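Local coordinates for DUF4595 domain-containing protein (Bacteroides vulgatus, PDB 3TZG) that is of unknown function but folds as an antiparallel beta barrel resembling a porin, with a short helix packed inside, at residues C64-Q69 against R76-R81; K95-D100 against G180-F185. All coordinates share one frame; numbering follows the deposited sequence.

Contact 1: residues C64-Q69 against R76-R81; sequences CNVTFQ and RESRAR
Backbone hydrogen bonds carry most of this contact. Strands 65-69 and 76-81 run antiparallel, their axes 4.7 Å apart at the closest. T67 and R79 form a hydrogen-bonded pair: T67 N donates to R79 O at 2.9 Å, and R79 N returns a bond to T67 O. Q69 N meets E77 O at 2.8 Å, and R76 N meets Q69 O, both nearly along the C=O axis. At the other end R81 O takes C64 N at 2.8 Å and, more weakly, N65 N. Two residues thus face one, a classic beta bulge.

V66, F68 and A80 share one face with the hydroxyl of S78. The CB atoms of V66 and A80 meet at 3.9 Å. V66 CG2, anti to the backbone N, sits over one face of the F68 ring, near its rim. S78 CB approaches F68 CD1 at 3.7 Å. S78 OG hydrogen-bonds Y99 OH on the next strand.

Polar side chains occupy the other face. N65 and R81 lie side by side, amide and guanidinium planes 43° apart, and R81 NH2 forms a salt bridge with D94. The two strands form a beta hairpin in the barrel wall, with R79 and E77 on the exposed face.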
ATOM      1  N   CYS A  64      -2.438   9.253 -11.407  1.00 86.69           N
ATOM      2  CA  CYS A  64      -3.386   9.613 -12.461  1.00 87.31           C
ATOM      3  C   CYS A  64      -4.186   8.355 -12.899  1.00 86.32           C
ATOM      4  O   CYS A  64      -5.342   8.495 -13.302  1.00 86.81           O
ATOM      5  CB  CYS A  64      -2.679  10.280 -13.642  1.00 89.44           C
ATOM      6  SG  CYS A  64      -1.792  11.813 -13.222  1.00 94.09           S
ATOM      7  N   ASN A  65      -3.558   7.146 -12.839  1.00 78.26           N
ATOM      8  CA  ASN A  65      -4.126   5.825 -13.167  1.00 76.13           C
ATOM      9  C   ASN A  65      -3.068   4.723 -13.059  1.00 73.01           C
ATOM     10  O   ASN A  65      -1.876   5.001 -13.126  1.00 71.85           O
ATOM     11  CB  ASN A  65      -4.762   5.772 -14.581  1.00 80.69           C
ATOM     12  CG  ASN A  65      -3.787   5.889 -15.729  1.00110.39           C
ATOM     13  OD1 ASN A  65      -3.135   4.905 -16.143  1.00106.75           O
ATOM     14  ND2 ASN A  65      -3.728   7.079 -16.314  1.00104.69           N
ATOM     15  N   VAL A  66      -3.526   3.469 -12.964  1.00 65.63           N
ATOM     16  CA  VAL A  66      -2.690   2.275 -12.934  1.00 62.62           C
ATOM     17  C   VAL A  66      -3.471   1.128 -13.619  1.00 65.48           C
ATOM     18  O   VAL A  66      -4.668   0.970 -13.396  1.00 65.21           O
ATOM     19  CB  VAL A  66      -2.175   1.886 -11.505  1.00 62.84           C
ATOM     20  CG1 VAL A  66      -3.311   1.738 -10.492  1.00 61.65           C
ATOM     21  CG2 VAL A  66      -1.305   0.630 -11.543  1.00 61.35           C
ATOM     22  N   THR A  67      -2.793   0.362 -14.473  1.00 61.38           N
ATOM     23  CA  THR A  67      -3.388  -0.808 -15.095  1.00 61.29           C
ATOM     24  C   THR A  67      -2.533  -1.984 -14.648  1.00 61.73           C
ATOM     25  O   THR A  67      -1.314  -1.934 -14.782  1.00 62.08           O
ATOM     26  CB  THR A  67      -3.522  -0.645 -16.622  1.00 70.07           C
ATOM     27  OG1 THR A  67      -4.242   0.559 -16.905  1.00 71.47           O
ATOM     28  CG2 THR A  67      -4.216  -1.848 -17.290  1.00 67.71           C
ATOM     29  N   PHE A  68      -3.160  -2.993 -14.038  1.00 55.20           N
ATOM     30  CA  PHE A  68      -2.497  -4.219 -13.585  1.00 52.58           C
ATOM     31  C   PHE A  68      -2.764  -5.346 -14.540  1.00 57.75           C
ATOM     32  O   PHE A  68      -3.913  -5.534 -14.958  1.00 60.95           O
ATOM     33  CB  PHE A  68      -2.965  -4.640 -12.187  1.00 52.22           C
ATOM     34  CG  PHE A  68      -2.638  -3.710 -11.057  1.00 51.56           C
ATOM     35  CD1 PHE A  68      -1.463  -3.860 -10.334  1.00 52.05           C
ATOM     36  CD2 PHE A  68      -3.546  -2.740 -10.651  1.00 54.53           C
ATOM     37  CE1 PHE A  68      -1.170  -3.017  -9.263  1.00 51.74           C
ATOM     38  CE2 PHE A  68      -3.261  -1.906  -9.571  1.00 56.47           C
ATOM     39  CZ  PHE A  68      -2.064  -2.041  -8.897  1.00 52.87           C
ATOM     40  N   GLN A  69      -1.729  -6.122 -14.853  1.00 50.98           N
ATOM     41  CA  GLN A  69      -1.856  -7.299 -15.700  1.00 51.40           C
ATOM     42  C   GLN A  69      -1.893  -8.507 -14.792  1.00 52.23           C
ATOM     43  O   GLN A  69      -0.949  -8.733 -14.019  1.00 48.82           O
ATOM     44  CB  GLN A  69      -0.717  -7.374 -16.730  1.00 53.74           C
ATOM     45  CG  GLN A  69      -1.085  -8.121 -18.002  1.00 69.98           C
ATOM     46  CD  GLN A  69      -2.104  -7.358 -18.818  1.00 90.83           C
ATOM     47  OE1 GLN A  69      -2.089  -6.105 -18.891  1.00 82.79           O
ATOM     48  NE2 GLN A  69      -2.991  -8.106 -19.472  1.00 82.72           N
ATOM     49  N   ARG A  76       1.081  -9.608 -12.338  1.00 48.34           N
ATOM     50  CA  ARG A  76       2.400  -9.998 -12.807  1.00 47.49           C
ATOM     51  C   ARG A  76       3.250  -8.771 -13.144  1.00 51.73           C
ATOM     52  O   ARG A  76       4.480  -8.831 -13.056  1.00 50.85           O
ATOM     53  CB  ARG A  76       2.265 -10.921 -14.021  1.00 46.11           C
ATOM     54  CG  ARG A  76       1.508 -12.203 -13.698  1.00 50.01           C
ATOM     55  CD  ARG A  76       2.214 -13.023 -12.642  1.00 48.71           C
ATOM     56  NE  ARG A  76       1.395 -14.146 -12.198  1.00 50.68           N
ATOM     57  CZ  ARG A  76       1.814 -15.088 -11.366  1.00 59.81           C
ATOM     58  NH1 ARG A  76       3.046 -15.047 -10.872  1.00 40.41           N
ATOM     59  NH2 ARG A  76       1.009 -16.087 -11.026  1.00 52.30           N
ATOM     60  N   GLU A  77       2.583  -7.658 -13.502  1.00 48.90           N
ATOM     61  CA  GLU A  77       3.191  -6.385 -13.908  1.00 47.36           C
ATOM     62  C   GLU A  77       2.142  -5.280 -13.942  1.00 51.65           C
ATOM     63  O   GLU A  77       0.955  -5.585 -14.060  1.00 51.64           O
ATOM     64  CB  GLU A  77       3.847  -6.546 -15.288  1.00 49.14           C
ATOM     65  CG  GLU A  77       2.878  -7.090 -16.305  1.00 56.47           C
ATOM     66  CD  GLU A  77       3.447  -7.414 -17.656  1.00 72.66           C
ATOM     67  OE1 GLU A  77       3.623  -6.466 -18.454  1.00 54.63           O
ATOM     68  OE2 GLU A  77       3.554  -8.621 -17.971  1.00 72.20           O
ATOM     69  N   SER A  78       2.566  -4.006 -13.835  1.00 49.07           N
ATOM     70  CA  SER A  78       1.641  -2.853 -13.875  1.00 49.46           C
ATOM     71  C   SER A  78       2.296  -1.625 -14.521  1.00 56.70           C
ATOM     72  O   SER A  78       3.533  -1.516 -14.527  1.00 56.77           O
ATOM     73  CB  SER A  78       1.155  -2.478 -12.477  1.00 48.55           C
ATOM     74  OG  SER A  78       2.144  -1.745 -11.763  1.00 56.03           O
ATOM     75  N   ARG A  79       1.462  -0.707 -15.061  1.00 54.30           N
ATOM     76  CA  ARG A  79       1.905   0.558 -15.621  1.00 54.93           C
ATOM     77  C   ARG A  79       1.030   1.649 -15.052  1.00 60.80           C
ATOM     78  O   ARG A  79      -0.199   1.521 -15.056  1.00 62.00           O
ATOM     79  CB  ARG A  79       1.932   0.581 -17.157  1.00 57.60           C
ATOM     80  CG  ARG A  79       2.757   1.768 -17.639  1.00 71.80           C
ATOM     81  CD  ARG A  79       3.274   1.686 -19.042  1.00 89.10           C
ATOM     82  NE  ARG A  79       4.226   2.778 -19.218  1.00104.59           N
ATOM     83  CZ  ARG A  79       4.947   2.978 -20.312  1.00117.41           C
ATOM     84  NH1 ARG A  79       4.824   2.164 -21.353  1.00106.86           N
ATOM     85  NH2 ARG A  79       5.797   3.996 -20.375  1.00 99.05           N
ATOM     86  N   ALA A  80       1.667   2.710 -14.540  1.00 57.50           N
ATOM     87  CA  ALA A  80       0.972   3.823 -13.916  1.00 57.50           C
ATOM     88  C   ALA A  80       1.470   5.156 -14.400  1.00 64.57           C
ATOM     89  O   ALA A  80       2.643   5.309 -14.765  1.00 65.60           O
ATOM     90  CB  ALA A  80       1.146   3.747 -12.413  1.00 56.31           C
ATOM     91  N   ARG A  81       0.563   6.128 -14.414  1.00 62.26           N
ATOM     92  CA  ARG A  81       0.873   7.515 -14.708  1.00 63.38           C
ATOM     93  C   ARG A  81       0.711   8.246 -13.403  1.00 68.52           C
ATOM     94  O   ARG A  81      -0.317   8.093 -12.748  1.00 67.15           O
ATOM     95  CB  ARG A  81       0.024   8.095 -15.847  1.00 62.92           C
ATOM     96  CG  ARG A  81       0.385   9.550 -16.125  1.00 68.35           C
ATOM     97  CD  ARG A  81       0.109   9.955 -17.547  1.00 79.39           C
ATOM     98  NE  ARG A  81       0.984   9.240 -18.470  1.00 85.66           N
ATOM     99  CZ  ARG A  81       0.967   9.393 -19.787  1.00101.08           C
ATOM    100  NH1 ARG A  81       0.132  10.253 -20.352  1.00 88.29           N
ATOM    101  NH2 ARG A  81       1.792   8.690 -20.551  1.00 92.47           N
TER

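Contact 2: residues K95-D100 against G180-F185; sequences KQTVYD and GVDSFF
K95 is extended along its whole length, with CG anti to the backbone N (chi1 -172°) and every later torsion near 180°. D182 holds CG between its backbone N and carbonyl carbon (chi1 53°), the crowded position. The two side chains therefore meet tip to tip. K95 NZ forms a salt bridge with D182 OD1 at 2.8 Å, using the syn lone pair of that oxygen. A weaker bond runs from K95 NZ to D182 OD2 at 2.9 Å, so the ammonium is held mainly by D182 OD1, with OD2 a weak second acceptor.

This contact ties the first turn of helix 181-188 to the inner side of a barrel strand. The axes of strand 95-100 and helix 181-185 come no closer than 11.5 Å, and the long lysine spans the gap. G180 is the N-cap, and its O accepts a bond from F184 N. The helix start would be expected to stabilise the charge on D182, as would the buried lysine.

T97 and Y99 point toward the helix from the same strand. Y99 OH, engaged by S78, comes only to 4.3 Å from D182 OD2, while the Y99 ring stacks on Y186. T97 OG1 bonds S110 on strand 105-114.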
ATOM      1  N   LYS A  95       5.397   5.041 -14.668  1.00 50.61           N
ATOM      2  CA  LYS A  95       5.899   3.993 -13.790  1.00 47.87           C
ATOM      3  C   LYS A  95       5.644   2.611 -14.391  1.00 52.17           C
ATOM      4  O   LYS A  95       4.511   2.270 -14.729  1.00 52.08           O
ATOM      5  CB  LYS A  95       5.250   4.103 -12.408  1.00 47.48           C
ATOM      6  CG  LYS A  95       5.858   3.176 -11.368  1.00 43.74           C
ATOM      7  CD  LYS A  95       5.046   3.247 -10.093  1.00 41.23           C
ATOM      8  CE  LYS A  95       5.551   2.369  -8.996  1.00 40.90           C
ATOM      9  NZ  LYS A  95       4.815   2.577  -7.734  1.00 46.64           N
ATOM     10  N   GLN A  96       6.714   1.831 -14.526  1.00 48.26           N
ATOM     11  CA  GLN A  96       6.671   0.455 -15.007  1.00 47.48           C
ATOM     12  C   GLN A  96       7.081  -0.494 -13.886  1.00 50.74           C
ATOM     13  O   GLN A  96       8.208  -0.430 -13.386  1.00 51.92           O
ATOM     14  CB  GLN A  96       7.560   0.274 -16.223  1.00 49.08           C
ATOM     15  CG  GLN A  96       6.930   0.720 -17.491  1.00 59.91           C
ATOM     16  CD  GLN A  96       7.860   0.646 -18.671  1.00 84.70           C
ATOM     17  OE1 GLN A  96       9.061   0.409 -18.556  1.00 79.54           O
ATOM     18  NE2 GLN A  96       7.321   0.866 -19.844  1.00 80.86           N
ATOM     19  N   THR A  97       6.172  -1.370 -13.495  1.00 45.68           N
ATOM     20  CA  THR A  97       6.440  -2.269 -12.385  1.00 45.17           C
ATOM     21  C   THR A  97       6.208  -3.728 -12.777  1.00 50.37           C
ATOM     22  O   THR A  97       5.325  -4.023 -13.595  1.00 52.71           O
ATOM     23  CB  THR A  97       5.536  -1.872 -11.201  1.00 48.52           C
ATOM     24  OG1 THR A  97       5.901  -0.554 -10.811  1.00 46.81           O
ATOM     25  CG2 THR A  97       5.694  -2.795 -10.008  1.00 44.92           C
ATOM     26  N   VAL A  98       7.000  -4.626 -12.153  1.00 43.01           N
ATOM     27  CA  VAL A  98       6.898  -6.074 -12.280  1.00 41.46           C
ATOM     28  C   VAL A  98       6.851  -6.671 -10.863  1.00 44.49           C
ATOM     29  O   VAL A  98       7.535  -6.203  -9.950  1.00 41.96           O
ATOM     30  CB  VAL A  98       8.000  -6.721 -13.160  1.00 44.69           C
ATOM     31  CG1 VAL A  98       7.789  -6.370 -14.626  1.00 45.01           C
ATOM     32  CG2 VAL A  98       9.416  -6.354 -12.692  1.00 43.49           C
ATOM     33  N   TYR A  99       5.976  -7.667 -10.686  1.00 44.62           N
ATOM     34  CA  TYR A  99       5.738  -8.405  -9.432  1.00 44.34           C
ATOM     35  C   TYR A  99       6.269  -9.853  -9.597  1.00 49.84           C
ATOM     36  O   TYR A  99       5.885 -10.535 -10.550  1.00 52.35           O
ATOM     37  CB  TYR A  99       4.223  -8.375  -9.077  1.00 45.01           C
ATOM     38  CG  TYR A  99       3.639  -6.974  -9.030  1.00 44.72           C
ATOM     39  CD1 TYR A  99       3.833  -6.154  -7.925  1.00 45.31           C
ATOM     40  CD2 TYR A  99       2.927  -6.456 -10.107  1.00 45.80           C
ATOM     41  CE1 TYR A  99       3.369  -4.841  -7.905  1.00 45.03           C
ATOM     42  CE2 TYR A  99       2.421  -5.149 -10.082  1.00 46.16           C
ATOM     43  CZ  TYR A  99       2.657  -4.339  -8.984  1.00 48.84           C
ATOM     44  OH  TYR A  99       2.204  -3.031  -8.943  1.00 42.15           O
ATOM     45  N   ASP A 100       7.223 -10.277  -8.739  1.00 44.26           N
ATOM     46  CA  ASP A 100       7.795 -11.632  -8.774  1.00 43.90           C
ATOM     47  C   ASP A 100       7.644 -12.291  -7.425  1.00 50.03           C
ATOM     48  O   ASP A 100       7.814 -11.645  -6.377  1.00 49.04           O
ATOM     49  CB  ASP A 100       9.239 -11.640  -9.208  1.00 45.07           C
ATOM     50  CG  ASP A 100       9.359 -11.300 -10.679  1.00 54.09           C
ATOM     51  OD1 ASP A 100       9.286 -12.241 -11.522  1.00 52.62           O
ATOM     52  OD2 ASP A 100       9.518 -10.100 -10.995  1.00 61.97           O
ATOM     53  N   GLY A 180       4.250   4.226  -3.636  1.00 48.38           N
ATOM     54  CA  GLY A 180       3.161   4.719  -4.473  1.00 48.57           C
ATOM     55  C   GLY A 180       1.773   4.178  -4.212  1.00 51.56           C
ATOM     56  O   GLY A 180       1.612   3.071  -3.687  1.00 51.08           O
ATOM     57  N   VAL A 181       0.759   4.954  -4.647  1.00 48.69           N
ATOM     58  CA  VAL A 181      -0.674   4.683  -4.466  1.00 49.14           C
ATOM     59  C   VAL A 181      -1.065   3.385  -5.255  1.00 54.34           C
ATOM     60  O   VAL A 181      -1.983   2.653  -4.835  1.00 54.90           O
ATOM     61  CB  VAL A 181      -1.528   5.926  -4.856  1.00 53.94           C
ATOM     62  CG1 VAL A 181      -3.018   5.623  -4.905  1.00 54.56           C
ATOM     63  CG2 VAL A 181      -1.286   7.053  -3.859  1.00 53.53           C
ATOM     64  N   ASP A 182      -0.318   3.057  -6.326  1.00 49.40           N
ATOM     65  CA  ASP A 182      -0.564   1.828  -7.069  1.00 47.91           C
ATOM     66  C   ASP A 182      -0.213   0.615  -6.186  1.00 49.31           C
ATOM     67  O   ASP A 182      -0.954  -0.370  -6.184  1.00 48.42           O
ATOM     68  CB  ASP A 182       0.204   1.805  -8.400  1.00 49.91           C
ATOM     69  CG  ASP A 182       1.683   2.055  -8.302  1.00 56.42           C
ATOM     70  OD1 ASP A 182       2.069   3.139  -7.786  1.00 55.20           O
ATOM     71  OD2 ASP A 182       2.462   1.211  -8.815  1.00 62.36           O
ATOM     72  N   SER A 183       0.865   0.715  -5.380  1.00 44.96           N
ATOM     73  CA  SER A 183       1.243  -0.360  -4.466  1.00 44.05           C
ATOM     74  C   SER A 183       0.217  -0.460  -3.329  1.00 48.57           C
ATOM     75  O   SER A 183      -0.102  -1.574  -2.887  1.00 48.65           O
ATOM     76  CB  SER A 183       2.651  -0.152  -3.925  1.00 48.03           C
ATOM     77  OG  SER A 183       3.666  -0.555  -4.842  1.00 62.26           O
ATOM     78  N   PHE A 184      -0.348   0.704  -2.892  1.00 42.78           N
ATOM     79  CA  PHE A 184      -1.394   0.723  -1.881  1.00 40.95           C
ATOM     80  C   PHE A 184      -2.543  -0.184  -2.336  1.00 45.99           C
ATOM     81  O   PHE A 184      -2.886  -1.134  -1.626  1.00 46.86           O
ATOM     82  CB  PHE A 184      -1.878   2.154  -1.615  1.00 42.66           C
ATOM     83  CG  PHE A 184      -3.167   2.218  -0.836  1.00 44.09           C
ATOM     84  CD1 PHE A 184      -3.172   2.051   0.541  1.00 45.33           C
ATOM     85  CD2 PHE A 184      -4.386   2.414  -1.486  1.00 47.23           C
ATOM     86  CE1 PHE A 184      -4.365   2.106   1.256  1.00 45.99           C
ATOM     87  CE2 PHE A 184      -5.585   2.463  -0.764  1.00 49.16           C
ATOM     88  CZ  PHE A 184      -5.561   2.323   0.599  1.00 45.58           C
ATOM     89  N   PHE A 185      -3.087   0.074  -3.555  1.00 41.04           N
ATOM     90  CA  PHE A 185      -4.176  -0.700  -4.135  1.00 39.93           C
ATOM     91  C   PHE A 185      -3.768  -2.163  -4.390  1.00 43.22           C
ATOM     92  O   PHE A 185      -4.577  -3.069  -4.136  1.00 42.87           O
ATOM     93  CB  PHE A 185      -4.670  -0.047  -5.422  1.00 42.23           C
ATOM     94  CG  PHE A 185      -5.519   1.161  -5.125  1.00 44.82           C
ATOM     95  CD1 PHE A 185      -6.695   1.045  -4.383  1.00 47.82           C
ATOM     96  CD2 PHE A 185      -5.138   2.427  -5.563  1.00 46.64           C
ATOM     97  CE1 PHE A 185      -7.460   2.177  -4.080  1.00 48.62           C
ATOM     98  CE2 PHE A 185      -5.911   3.553  -5.259  1.00 48.41           C
ATOM     99  CZ  PHE A 185      -7.062   3.417  -4.520  1.00 46.53           C
TER

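How the contacts relate
Contact 1 and contact 2 are neighbours, their centres about 7 Å apart. Strand 74-85 belongs to contact 1 and pairs with strand 90-102 of contact 2. A80 O and K95 N lie 2.8 Å apart, as do S78 N and T97 O, and both are probable hydrogen bonds. The three consecutive strands thus form one continuous piece of wall. Helix 181-188 packs against its inner side. F68 CZ packs on the backbone O of D182, and V66 touches the D182 side chain. Along the chain the hairpin closes before contact 2 opens, and contact 2 brings back a segment 80 residues later.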